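Local atomic coordinates of coiled-coil quantitatively-enriched protein 1 (Schizosaccharomyces pombe, PDB entry 7CUJ), a protein that links telomeres to the meiotic centrosome, supports telomere clustering in meiotic prophase and is required for telomere length regulation and chromosome segregation. Residues E51-F56 with N235-V240; Q137-Q142 with I162-S167. All coordinates share one frame; numbering follows the deposited sequence.

This chain is an internal piece of the longer protein, an alpha/beta domain with a six-stranded parallel sheet. The two contacts lie on opposite sides of the chain's centre. Their centres are 30 Å apart, and their nearest atoms about 15 Å. Contact 1 joins helix 47-65 to helix 232-243. Contact 2 lays helix 129-141 on strand 162-166 of the sheet. Along the chain, contact 2 is nested inside the loop closed by contact 1. Both are buried and purely apolar. Lys52 and Leu55, beside contact 1, pack on the chain of another protein, and Lys52 also meets the second copy of this protein. No other chain of the assembly touches the segments of contact 2.

Contact 1 (E51-F56 with N235-V240); sequences EKIRLF and NIVGVV
This is a helix-helix contact in the helical part of the domain, between helix 47-65 and helix 232-243. Ile53 and Phe56 of helix 47-65 meet Val237 and Val240 of helix 232-243. The segment axes approach to 11.5 Å and their directions differ by 54°. The axes are far enough apart that contact is made through side chains alone. The nearest CA pair is Ile53 and Val237, at 8.3 Å.

Ile53 CG2 meets Val237 CG2 at 3.8 Å, methyl against methyl. The other methyl of the valine, CG1, approaches the Phe56 ring obliquely, 4.1 Å from Phe56 CE2. Val237 therefore uses one branch for each partner. The rim of the same ring reaches Val240, whose CG1 sits 3.7 Å from Phe56 CZ. This methyl is at the ring edge, near its plane. The side chains of Phe56 and Val240 run past each other in opposite directions. The Phe56 ring is carried toward the valines by a CG placed opposite the backbone N (chi1 169°).

Helix 34-41 and helix 20-32 help enclose the group: Ile53 also packs on Cys36 and Phe40, Val237 on Cys41, and Val240 on Met26. Val240 also touches Ile217 and Ala220 of helix 217-223. The Phe56 ring makes an edge-to-face contact with Phe33.

All four touching residues are buried, and what joins the segments is apolar packing of methyls and ring carbons. The contact thus probably draws its stability from burying apolar groups away from water and from van der Waals contact, without polar links between the two segments.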
loop_
_atom_site.group_PDB
_atom_site.type_symbol
_atom_site.label_atom_id
_atom_site.label_comp_id
_atom_site.label_asym_id
_atom_site.label_seq_id
_atom_site.Cartn_x
_atom_site.Cartn_y
_atom_site.Cartn_z
ATOM N N GLU A 51 -5.148 -13.550 -0.912
ATOM C CA GLU A 51 -6.191 -13.450 0.097
ATOM C C GLU A 51 -6.746 -12.028 0.125
ATOM O O GLU A 51 -7.956 -11.835 0.240
ATOM C CB GLU A 51 -5.624 -13.853 1.461
ATOM C CG GLU A 51 -6.622 -13.770 2.605
ATOM C CD GLU A 51 -6.232 -14.545 3.854
ATOM O OE1 GLU A 51 -7.148 -15.047 4.538
ATOM O OE2 GLU A 51 -5.013 -14.649 4.145
ATOM N N LYS A 52 -5.845 -11.042 0.010
ATOM C CA LYS A 52 -6.201 -9.633 0.058
ATOM C C LYS A 52 -6.903 -9.208 -1.229
ATOM O O LYS A 52 -7.753 -8.322 -1.203
ATOM C CB LYS A 52 -4.963 -8.779 0.352
ATOM C CG LYS A 52 -4.665 -8.601 1.834
ATOM C CD LYS A 52 -3.202 -8.410 2.150
ATOM C CE LYS A 52 -2.952 -8.271 3.637
ATOM N NZ LYS A 52 -1.511 -8.100 3.933
ATOM N N ILE A 53 -6.542 -9.844 -2.348
ATOM C CA ILE A 53 -7.173 -9.545 -3.622
ATOM C C ILE A 53 -8.617 -10.046 -3.607
ATOM O O ILE A 53 -9.482 -9.436 -4.230
ATOM C CB ILE A 53 -6.356 -10.093 -4.812
ATOM C CG1 ILE A 53 -5.056 -9.308 -5.022
ATOM C CG2 ILE A 53 -7.191 -10.144 -6.086
ATOM C CD1 ILE A 53 -5.256 -7.859 -5.409
ATOM N N ARG A 54 -8.876 -11.138 -2.876
ATOM C CA ARG A 54 -10.231 -11.656 -2.749
ATOM C C ARG A 54 -11.109 -10.647 -2.010
ATOM O O ARG A 54 -12.289 -10.523 -2.319
ATOM C CB ARG A 54 -10.251 -13.053 -2.119
ATOM C CG ARG A 54 -9.864 -14.162 -3.088
ATOM C CD ARG A 54 -10.215 -15.564 -2.621
ATOM N NE ARG A 54 -9.679 -15.876 -1.302
ATOM C CZ ARG A 54 -8.436 -16.284 -1.059
ATOM N NH1 ARG A 54 -7.574 -16.436 -2.051
ATOM N NH2 ARG A 54 -8.057 -16.538 0.181
ATOM N N LEU A 55 -10.519 -9.920 -1.055
ATOM C CA LEU A 55 -11.241 -8.888 -0.326
ATOM C C LEU A 55 -11.529 -7.702 -1.246
ATOM O O LEU A 55 -12.594 -7.093 -1.153
ATOM C CB LEU A 55 -10.438 -8.470 0.911
ATOM C CG LEU A 55 -11.057 -7.357 1.756
ATOM C CD1 LEU A 55 -12.374 -7.796 2.392
ATOM C CD2 LEU A 55 -10.077 -6.863 2.814
ATOM N N PHE A 56 -10.572 -7.390 -2.132
ATOM C CA PHE A 56 -10.754 -6.353 -3.136
ATOM C C PHE A 56 -11.941 -6.706 -4.029
ATOM O O PHE A 56 -12.806 -5.870 -4.279
ATOM C CB PHE A 56 -9.502 -6.169 -4.000
ATOM C CG PHE A 56 -9.736 -5.290 -5.203
ATOM C CD1 PHE A 56 -9.794 -3.909 -5.072
ATOM C CD2 PHE A 56 -9.945 -5.841 -6.460
ATOM C CE1 PHE A 56 -10.036 -3.101 -6.172
ATOM C CE2 PHE A 56 -10.190 -5.032 -7.559
ATOM C CZ PHE A 56 -10.235 -3.662 -7.414
ATOM N N ASN A 235 -6.825 -10.448 -14.730
ATOM C CA ASN A 235 -7.412 -9.625 -15.779
ATOM C C ASN A 235 -8.580 -8.789 -15.256
ATOM O O ASN A 235 -8.662 -7.603 -15.569
ATOM C CB ASN A 235 -7.768 -10.443 -17.021
ATOM C CG ASN A 235 -6.552 -10.812 -17.845
ATOM O OD1 ASN A 235 -5.654 -9.994 -18.036
ATOM N ND2 ASN A 235 -6.517 -12.040 -18.342
ATOM N N ILE A 236 -9.474 -9.403 -14.465
ATOM C CA ILE A 236 -10.647 -8.705 -13.956
ATOM C C ILE A 236 -10.235 -7.614 -12.965
ATOM O O ILE A 236 -10.906 -6.586 -12.876
ATOM C CB ILE A 236 -11.721 -9.658 -13.380
ATOM C CG1 ILE A 236 -11.260 -10.373 -12.105
ATOM C CG2 ILE A 236 -12.216 -10.634 -14.439
ATOM C CD1 ILE A 236 -12.353 -11.142 -11.393
ATOM N N VAL A 237 -9.133 -7.841 -12.235
ATOM C CA VAL A 237 -8.612 -6.850 -11.305
ATOM C C VAL A 237 -7.975 -5.713 -12.100
ATOM O O VAL A 237 -8.231 -4.541 -11.825
ATOM C CB VAL A 237 -7.617 -7.458 -10.296
ATOM C CG1 VAL A 237 -6.885 -6.384 -9.505
ATOM C CG2 VAL A 237 -8.298 -8.438 -9.355
ATOM N N GLY A 238 -7.150 -6.082 -13.088
ATOM C CA GLY A 238 -6.432 -5.129 -13.919
ATOM C C GLY A 238 -7.376 -4.158 -14.621
ATOM O O GLY A 238 -7.157 -2.947 -14.593
ATOM N N VAL A 239 -8.436 -4.709 -15.231
ATOM C CA VAL A 239 -9.392 -3.934 -16.006
ATOM C C VAL A 239 -10.102 -2.955 -15.074
ATOM O O VAL A 239 -10.201 -1.765 -15.372
ATOM C CB VAL A 239 -10.381 -4.845 -16.766
ATOM C CG1 VAL A 239 -11.581 -4.085 -17.312
ATOM C CG2 VAL A 239 -9.700 -5.622 -17.882
ATOM N N VAL A 240 -10.584 -3.473 -13.942
ATOM C CA VAL A 240 -11.284 -2.668 -12.956
ATOM C C VAL A 240 -10.349 -1.575 -12.443
ATOM O O VAL A 240 -10.751 -0.417 -12.356
ATOM C CB VAL A 240 -11.870 -3.542 -11.827
ATOM C CG1 VAL A 240 -12.054 -2.781 -10.527
ATOM C CG2 VAL A 240 -13.179 -4.187 -12.253
#

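Contact 2 (Q137-Q142 with I162-S167); sequences QWLKSQ and IWICVS
Leu139 touches both Ile162 and Ile164 through a single methyl. Its CD1 lies 4.2 Å from Ile164 CD1 and 4.3 Å from Ile162 CG2. These are loose apolar contacts. Ile164 offers its terminal methyl and Ile162 its branch methyl. About the CB-CG bond of Leu139, CD1 stands anti to CA (chi2 176°), and this carries the methyl out to the isoleucines. The two isoleucines are alternate residues of one strand, so their side chains rise on the same face of the sheet.

Strand 121-126, helix 129-141 and strand 146-148 form a beta-alpha-beta crossover. Strand 162-166 lies between its two strands, and Leu139 packs down from the helix onto this inserted strand. Backbone hydrogen bonds hold the strand there: Ile162 and Ile164 pair with Glu147, and Trp163 pairs with Phe122 and Leu124.

Further out, Ile164 also packs on Ala132 and Thr136 of the same helix. Ile162 also meets Phe111 of helix 102-112. Trp138, next to Leu139, meets the Phe104 ring of that helix with the planes at about 30°. Gln142 CG lies over one face of the Trp138 indole, offset toward the rim. Gln142 NE2 donates to Ser141 OG at 3.3 Å, with the acceptor 23° out of the amide plane.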
loop_
_atom_site.group_PDB
_atom_site.type_symbol
_atom_site.label_atom_id
_atom_site.label_comp_id
_atom_site.label_asym_id
_atom_site.label_seq_id
_atom_site.Cartn_x
_atom_site.Cartn_y
_atom_site.Cartn_z
ATOM N N GLN A 137 -39.230 -5.184 0.233
ATOM C CA GLN A 137 -40.096 -4.266 0.953
ATOM C C GLN A 137 -40.351 -3.015 0.115
ATOM O O GLN A 137 -41.423 -2.420 0.196
ATOM C CB GLN A 137 -39.512 -3.920 2.326
ATOM C CG GLN A 137 -39.547 -5.073 3.322
ATOM C CD GLN A 137 -40.937 -5.593 3.608
ATOM O OE1 GLN A 137 -41.912 -4.844 3.642
ATOM N NE2 GLN A 137 -41.036 -6.894 3.827
ATOM N N TRP A 138 -39.359 -2.632 -0.696
ATOM C CA TRP A 138 -39.456 -1.412 -1.478
ATOM C C TRP A 138 -40.353 -1.606 -2.700
ATOM O O TRP A 138 -41.013 -0.661 -3.130
ATOM C CB TRP A 138 -38.069 -0.886 -1.859
ATOM C CG TRP A 138 -38.139 0.354 -2.694
ATOM C CD1 TRP A 138 -38.640 1.568 -2.321
ATOM C CD2 TRP A 138 -37.721 0.495 -4.062
ATOM N NE1 TRP A 138 -38.551 2.457 -3.357
ATOM C CE2 TRP A 138 -37.991 1.829 -4.437
ATOM C CE3 TRP A 138 -37.144 -0.369 -5.000
ATOM C CZ2 TRP A 138 -37.701 2.315 -5.711
ATOM C CZ3 TRP A 138 -36.857 0.113 -6.258
ATOM C CH2 TRP A 138 -37.130 1.437 -6.605
ATOM N N LEU A 139 -40.367 -2.823 -3.258
ATOM C CA LEU A 139 -41.201 -3.119 -4.413
ATOM C C LEU A 139 -42.669 -3.176 -3.994
ATOM O O LEU A 139 -43.537 -2.706 -4.727
ATOM C CB LEU A 139 -40.758 -4.435 -5.064
ATOM C CG LEU A 139 -39.444 -4.391 -5.845
ATOM C CD1 LEU A 139 -39.071 -5.778 -6.345
ATOM C CD2 LEU A 139 -39.522 -3.409 -7.006
ATOM N N LYS A 140 -42.930 -3.753 -2.812
ATOM C CA LYS A 140 -44.262 -3.792 -2.227
ATOM C C LYS A 140 -44.779 -2.365 -2.064
ATOM O O LYS A 140 -45.932 -2.080 -2.377
ATOM C CB LYS A 140 -44.232 -4.492 -0.865
ATOM C CG LYS A 140 -44.060 -6.004 -0.895
ATOM C CD LYS A 140 -43.885 -6.595 0.490
ATOM C CE LYS A 140 -43.656 -8.091 0.478
ATOM N NZ LYS A 140 -43.538 -8.649 1.846
ATOM N N SER A 141 -43.891 -1.483 -1.589
ATOM C CA SER A 141 -44.164 -0.076 -1.337
ATOM C C SER A 141 -44.686 0.629 -2.588
ATOM O O SER A 141 -45.412 1.615 -2.477
ATOM C CB SER A 141 -42.929 0.603 -0.791
ATOM O OG SER A 141 -42.810 1.932 -1.277
ATOM N N GLN A 142 -44.301 0.129 -3.769
ATOM C CA GLN A 142 -44.662 0.749 -5.037
ATOM C C GLN A 142 -45.766 -0.053 -5.727
ATOM O O GLN A 142 -45.976 0.095 -6.931
ATOM C CB GLN A 142 -43.442 0.877 -5.958
ATOM C CG GLN A 142 -42.237 1.577 -5.340
ATOM C CD GLN A 142 -42.388 3.075 -5.227
ATOM O OE1 GLN A 142 -42.008 3.828 -6.121
ATOM N NE2 GLN A 142 -42.944 3.522 -4.111
ATOM N N ILE A 162 -43.096 -11.288 -8.669
ATOM C CA ILE A 162 -41.655 -11.515 -8.620
ATOM C C ILE A 162 -41.248 -12.117 -7.270
ATOM O O ILE A 162 -41.550 -11.555 -6.219
ATOM C CB ILE A 162 -40.855 -10.234 -8.967
ATOM C CG1 ILE A 162 -39.342 -10.459 -8.898
ATOM C CG2 ILE A 162 -41.288 -9.045 -8.120
ATOM C CD1 ILE A 162 -38.522 -9.449 -9.678
ATOM N N TRP A 163 -40.565 -13.271 -7.319
ATOM C CA TRP A 163 -39.851 -13.831 -6.178
ATOM C C TRP A 163 -38.498 -13.133 -6.039
ATOM O O TRP A 163 -37.814 -12.913 -7.039
ATOM C CB TRP A 163 -39.641 -15.343 -6.352
ATOM C CG TRP A 163 -40.843 -16.216 -6.149
ATOM C CD1 TRP A 163 -41.517 -16.907 -7.115
ATOM C CD2 TRP A 163 -41.492 -16.540 -4.903
ATOM N NE1 TRP A 163 -42.545 -17.622 -6.564
ATOM C CE2 TRP A 163 -42.557 -17.417 -5.210
ATOM C CE3 TRP A 163 -41.290 -16.170 -3.567
ATOM C CZ2 TRP A 163 -43.412 -17.924 -4.232
ATOM C CZ3 TRP A 163 -42.137 -16.673 -2.601
ATOM C CH2 TRP A 163 -43.183 -17.539 -2.930
ATOM N N ILE A 164 -38.116 -12.797 -4.797
ATOM C CA ILE A 164 -36.782 -12.300 -4.485
ATOM C C ILE A 164 -36.032 -13.387 -3.720
ATOM O O ILE A 164 -36.382 -13.695 -2.581
ATOM C CB ILE A 164 -36.828 -10.983 -3.679
ATOM C CG1 ILE A 164 -37.671 -9.898 -4.356
ATOM C CG2 ILE A 164 -35.424 -10.492 -3.347
ATOM C CD1 ILE A 164 -37.213 -9.521 -5.748
ATOM N N CYS A 165 -34.983 -13.937 -4.343
ATOM C CA CYS A 165 -34.277 -15.083 -3.793
ATOM C C CYS A 165 -32.842 -14.711 -3.425
ATOM O O CYS A 165 -32.111 -14.129 -4.225
ATOM C CB CYS A 165 -34.271 -16.243 -4.781
ATOM S SG CYS A 165 -33.740 -17.812 -4.046
ATOM N N VAL A 166 -32.453 -15.061 -2.196
ATOM C CA VAL A 166 -31.078 -14.952 -1.739
ATOM C C VAL A 166 -30.298 -16.116 -2.343
ATOM O O VAL A 166 -30.736 -17.260 -2.263
ATOM C CB VAL A 166 -31.010 -14.934 -0.199
ATOM C CG1 VAL A 166 -29.616 -15.238 0.326
ATOM C CG2 VAL A 166 -31.517 -13.619 0.370
ATOM N N SER A 167 -29.140 -15.808 -2.944
ATOM C CA SER A 167 -28.384 -16.761 -3.744
ATOM C C SER A 167 -27.949 -17.968 -2.913
ATOM O O SER A 167 -27.691 -19.036 -3.464
ATOM C CB SER A 167 -27.216 -16.099 -4.435
ATOM O OG SER A 167 -26.213 -15.727 -3.502
#